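PDB 3VX6: E1 from Kluyveromyces marxianus, which acts as an E1-like enzyme that activates the ubiquitin-like proteins ATG8 and ATG12 for their conjugation in autophagy and cytoplasm-to-vacuole transport. Local coordinates for residues E107-Q110 / R111-N115; Q173-I176 / I177-V180. All coordinates share one frame; numbering follows the deposited sequence.

In the fold
Contact 1 (107-115) covers the last turns of helix 97-114 and the start of what follows, while contact 2 (173-180) leads from the loop after helix 165-171 into strand 177-181 of a mixed sheet. Their centres lie about 16 Å apart and their nearest atoms about 9 Å, so they do not touch directly. Residues that follow contact 1 in the chain nevertheless reach both: E119 pairs with R111, whereas L117, N118 and I121 meet the start of the strand. Contact 1 is only partly buried, combining main-chain helix bonds, an apolar leucine face and exposed polar chains. Contact 2 is buried, mainly apolar across its segments, and its backbone is tied to neighbouring strands.

Contact 1 of 2, residues E107-Q110 / R111-N115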
loop_
_atom_site.group_PDB
_atom_site.type_symbol
_atom_site.label_atom_id
_atom_site.label_comp_id
_atom_site.label_asym_id
_atom_site.label_seq_id
_atom_site.Cartn_x
_atom_site.Cartn_y
_atom_site.Cartn_z
ATOM N N GLU A 107 -0.637 3.245 12.543
ATOM C CA GLU A 107 -1.771 2.339 12.630
ATOM C C GLU A 107 -1.475 1.063 11.867
ATOM O O GLU A 107 -1.805 -0.027 12.312
ATOM C CB GLU A 107 -3.024 3.002 12.060
ATOM C CG GLU A 107 -3.390 4.314 12.726
ATOM C CD GLU A 107 -4.430 5.106 11.935
ATOM O OE1 GLU A 107 -4.765 6.225 12.381
ATOM O OE2 GLU A 107 -4.907 4.619 10.873
ATOM N N LEU A 108 -0.860 1.199 10.704
ATOM C CA LEU A 108 -0.527 0.030 9.917
ATOM C C LEU A 108 0.501 -0.772 10.711
ATOM O O LEU A 108 0.441 -2.000 10.755
ATOM C CB LEU A 108 0.016 0.454 8.551
ATOM C CG LEU A 108 -1.006 1.232 7.710
ATOM C CD1 LEU A 108 -0.320 1.892 6.554
ATOM C CD2 LEU A 108 -2.107 0.315 7.232
ATOM N N LEU A 109 1.431 -0.072 11.354
ATOM C CA LEU A 109 2.451 -0.711 12.174
ATOM C C LEU A 109 1.789 -1.614 13.213
ATOM O O LEU A 109 2.083 -2.809 13.307
ATOM C CB LEU A 109 3.272 0.358 12.882
ATOM C CG LEU A 109 4.123 -0.094 14.063
ATOM C CD1 LEU A 109 5.106 -1.148 13.617
ATOM C CD2 LEU A 109 4.850 1.107 14.635
ATOM N N GLN A 110 0.894 -1.021 13.997
ATOM C CA GLN A 110 0.158 -1.736 15.026
ATOM C C GLN A 110 -0.498 -2.973 14.412
ATOM O O GLN A 110 -0.216 -4.098 14.818
ATOM C CB GLN A 110 -0.918 -0.821 15.631
ATOM C CG GLN A 110 -1.682 -1.436 16.800
ATOM C CD GLN A 110 -0.756 -1.829 17.942
ATOM O OE1 GLN A 110 -0.300 -0.980 18.716
ATOM N NE2 GLN A 110 -0.453 -3.119 18.039
ATOM N N ARG A 111 -1.355 -2.759 13.419
ATOM C CA ARG A 111 -2.061 -3.856 12.764
ATOM C C ARG A 111 -1.165 -4.982 12.271
ATOM O O ARG A 111 -1.532 -6.142 12.366
ATOM C CB ARG A 111 -2.922 -3.321 11.614
ATOM C CG ARG A 111 -4.057 -2.470 12.126
ATOM C CD ARG A 111 -5.067 -2.049 11.078
ATOM N NE ARG A 111 -6.265 -1.547 11.752
ATOM C CZ ARG A 111 -7.153 -2.323 12.377
ATOM N NH1 ARG A 111 -6.986 -3.642 12.404
ATOM N NH2 ARG A 111 -8.193 -1.785 13.003
ATOM N N GLY A 112 0.015 -4.649 11.767
ATOM C CA GLY A 112 0.909 -5.679 11.273
ATOM C C GLY A 112 1.527 -6.549 12.353
ATOM O O GLY A 112 1.702 -7.758 12.171
ATOM N N LEU A 113 1.870 -5.939 13.482
ATOM C CA LEU A 113 2.479 -6.693 14.562
ATOM C C LEU A 113 1.473 -7.317 15.523
ATOM O O LEU A 113 1.855 -7.994 16.477
ATOM C CB LEU A 113 3.509 -5.826 15.309
ATOM C CG LEU A 113 3.126 -4.451 15.851
ATOM C CD1 LEU A 113 2.300 -4.626 17.119
ATOM C CD2 LEU A 113 4.384 -3.643 16.149
ATOM N N GLU A 114 0.187 -7.113 15.276
ATOM C CA GLU A 114 -0.803 -7.723 16.146
ATOM C C GLU A 114 -1.803 -8.595 15.393
ATOM O O GLU A 114 -2.519 -9.378 16.012
ATOM C CB GLU A 114 -1.558 -6.663 16.970
ATOM C CG GLU A 114 -2.343 -5.634 16.157
ATOM C CD GLU A 114 -3.255 -4.742 17.013
ATOM O OE1 GLU A 114 -2.841 -4.341 18.128
ATOM O OE2 GLU A 114 -4.381 -4.429 16.559
ATOM N N ASN A 115 -1.841 -8.490 14.065
ATOM C CA ASN A 115 -2.803 -9.274 13.295
ATOM C C ASN A 115 -2.219 -10.061 12.133
ATOM O O ASN A 115 -2.001 -11.268 12.226
ATOM C CB ASN A 115 -3.921 -8.367 12.764
ATOM C CG ASN A 115 -4.509 -7.465 13.841
ATOM O OD1 ASN A 115 -4.807 -7.912 14.950
ATOM N ND2 ASN A 115 -4.692 -6.187 13.511
#
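L109 holds CG anti to its backbone nitrogen (chi1 164°), whereas L113 has CG between the nitrogen and the carbonyl carbon (chi1 53°), and these settings bring the two branched ends together one turn apart. L109 CD1 meets L113 CD2 at 3.6 Å, the side chains crossing at a slant. Both leucines also lean on V221 of helix 215-225, L109 adding T220 and L113 adding L225. Shortening L113 to an alanine would probably leave L109 CD1 without this neighbour and open a gap toward V221 and L225.

On the exposed side, Q110 bends at its second torsion and brings NE2 to 2.7 Å from E114 OE1, with the amide and carboxylate planes 47° apart. R111 takes another course: its CG passes 3.3 Å from E107 O, and the extended chain ends with NH1 in a salt bridge to E119.

The main chain supplies the regular framework. R111 N bonds to E107 O at 3.0 Å, G112 N to L108 O at 2.9 Å and L113 N to L109 O at 3.1 Å. A weak second bond joins L113 N to Q110 O. The three i-to-i+4 links, with L109 and L113 against helix 215-225, L108 on loop residues S122 and F145, and polar chains on the exposed side, are characteristic of an amphipathic alpha-helix near its C-terminal end.

Contact 2 of 2, residues Q173-I176 / I177-V180; sequences QNVI and IACV
The entry into a strand of a mixed beta-sheet is the setting here: V175, in the loop after helix 165-171, packs against A178 near the beginning of strand 177-181. V175 CG2 lies 4.1 Å from A178 CB, and the same methyl is 3.7 Å from I177 O. With chi1 at -61°, CG1 of V175 stands beside the backbone nitrogen and CG2 takes the place between nitrogen and carbonyl carbon, from which it reaches forward along the chain. Beyond it, Q173 stretches over the same side, its OE1 4.4 Å from A178 CB, a marginal approach. F170 of helix 165-171 touches both V175 and A178, so this face of the junction is covered by the preceding helix.

The other face carries I176 and I177, whose side chains run next to each other in the same direction although they are consecutive. The backbone explains this: I176 has psi near -15°, far from the extended value that would set neighbouring side chains on alternate sides, whereas I177 is already extended with psi 133°. Both isoleucines touch I121 and F201, and I177 also meets L117 and V199.

Polar main-chain atoms at the turn find partners outside the segments. The side chain of N118 receives a weak hydrogen bond from I176 N and donates one to I177 O, while K202 NZ bonds to V175 O. Backbone bonds pair I176 with K202 and A178 with V200, and C179 with Q186 on the other edge. The arrangement is that of a helix-to-strand connection whose residues join the antiparallel pairing with strand 198-202 while apolar side chains pack on both faces of the sheet.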
loop_
_atom_site.group_PDB
_atom_site.type_symbol
_atom_site.label_atom_id
_atom_site.label_comp_id
_atom_site.label_asym_id
_atom_site.label_seq_id
_atom_site.Cartn_x
_atom_site.Cartn_y
_atom_site.Cartn_z
ATOM N N GLN A 173 -4.026 -18.184 -3.458
ATOM C CA GLN A 173 -4.602 -17.462 -2.332
ATOM C C GLN A 173 -4.985 -16.030 -2.648
ATOM O O GLN A 173 -4.398 -15.379 -3.504
ATOM C CB GLN A 173 -3.644 -17.481 -1.150
ATOM C CG GLN A 173 -3.903 -18.607 -0.187
ATOM C CD GLN A 173 -2.766 -18.789 0.794
ATOM O OE1 GLN A 173 -2.273 -17.817 1.381
ATOM N NE2 GLN A 173 -2.344 -20.039 0.988
ATOM N N ASN A 174 -5.983 -15.551 -1.924
ATOM C CA ASN A 174 -6.498 -14.211 -2.096
ATOM C C ASN A 174 -5.652 -13.172 -1.337
ATOM O O ASN A 174 -5.965 -11.983 -1.355
ATOM C CB ASN A 174 -7.951 -14.174 -1.601
ATOM C CG ASN A 174 -8.783 -13.117 -2.300
ATOM O OD1 ASN A 174 -9.841 -12.723 -1.812
ATOM N ND2 ASN A 174 -8.313 -12.659 -3.458
ATOM N N VAL A 175 -4.581 -13.609 -0.679
ATOM C CA VAL A 175 -3.742 -12.678 0.076
ATOM C C VAL A 175 -2.593 -12.159 -0.749
ATOM O O VAL A 175 -2.134 -12.831 -1.671
ATOM C CB VAL A 175 -3.165 -13.317 1.349
ATOM C CG1 VAL A 175 -4.298 -13.739 2.265
ATOM C CG2 VAL A 175 -2.297 -14.499 0.987
ATOM N N ILE A 176 -2.133 -10.955 -0.415
ATOM C CA ILE A 176 -1.026 -10.340 -1.134
ATOM C C ILE A 176 0.271 -10.500 -0.334
ATOM O O ILE A 176 1.372 -10.332 -0.857
ATOM C CB ILE A 176 -1.370 -8.843 -1.511
ATOM C CG1 ILE A 176 -0.128 -7.965 -1.492
ATOM C CG2 ILE A 176 -2.413 -8.286 -0.573
ATOM C CD1 ILE A 176 0.118 -7.349 -0.165
ATOM N N ILE A 177 0.125 -10.861 0.934
ATOM C CA ILE A 177 1.259 -11.103 1.816
ATOM C C ILE A 177 0.981 -12.361 2.648
ATOM O O ILE A 177 -0.110 -12.540 3.196
ATOM C CB ILE A 177 1.512 -9.942 2.800
ATOM C CG1 ILE A 177 1.976 -8.690 2.063
ATOM C CG2 ILE A 177 2.602 -10.347 3.794
ATOM C CD1 ILE A 177 2.244 -7.516 2.994
ATOM N N ALA A 178 1.964 -13.243 2.722
ATOM C CA ALA A 178 1.828 -14.465 3.497
ATOM C C ALA A 178 3.217 -14.818 4.007
ATOM O O ALA A 178 4.170 -14.058 3.817
ATOM C CB ALA A 178 1.273 -15.594 2.624
ATOM N N CYS A 179 3.336 -15.950 4.677
ATOM C CA CYS A 179 4.635 -16.363 5.153
ATOM C C CYS A 179 4.750 -17.845 4.896
ATOM O O CYS A 179 3.795 -18.485 4.457
ATOM C CB CYS A 179 4.816 -16.044 6.643
ATOM S SG CYS A 179 3.871 -17.054 7.801
ATOM N N VAL A 180 5.933 -18.392 5.134
ATOM C CA VAL A 180 6.144 -19.807 4.914
ATOM C C VAL A 180 6.621 -20.424 6.218
ATOM O O VAL A 180 7.504 -19.886 6.883
ATOM C CB VAL A 180 7.172 -20.036 3.805
ATOM C CG1 VAL A 180 7.130 -21.482 3.364
ATOM C CG2 VAL A 180 6.883 -19.117 2.629
#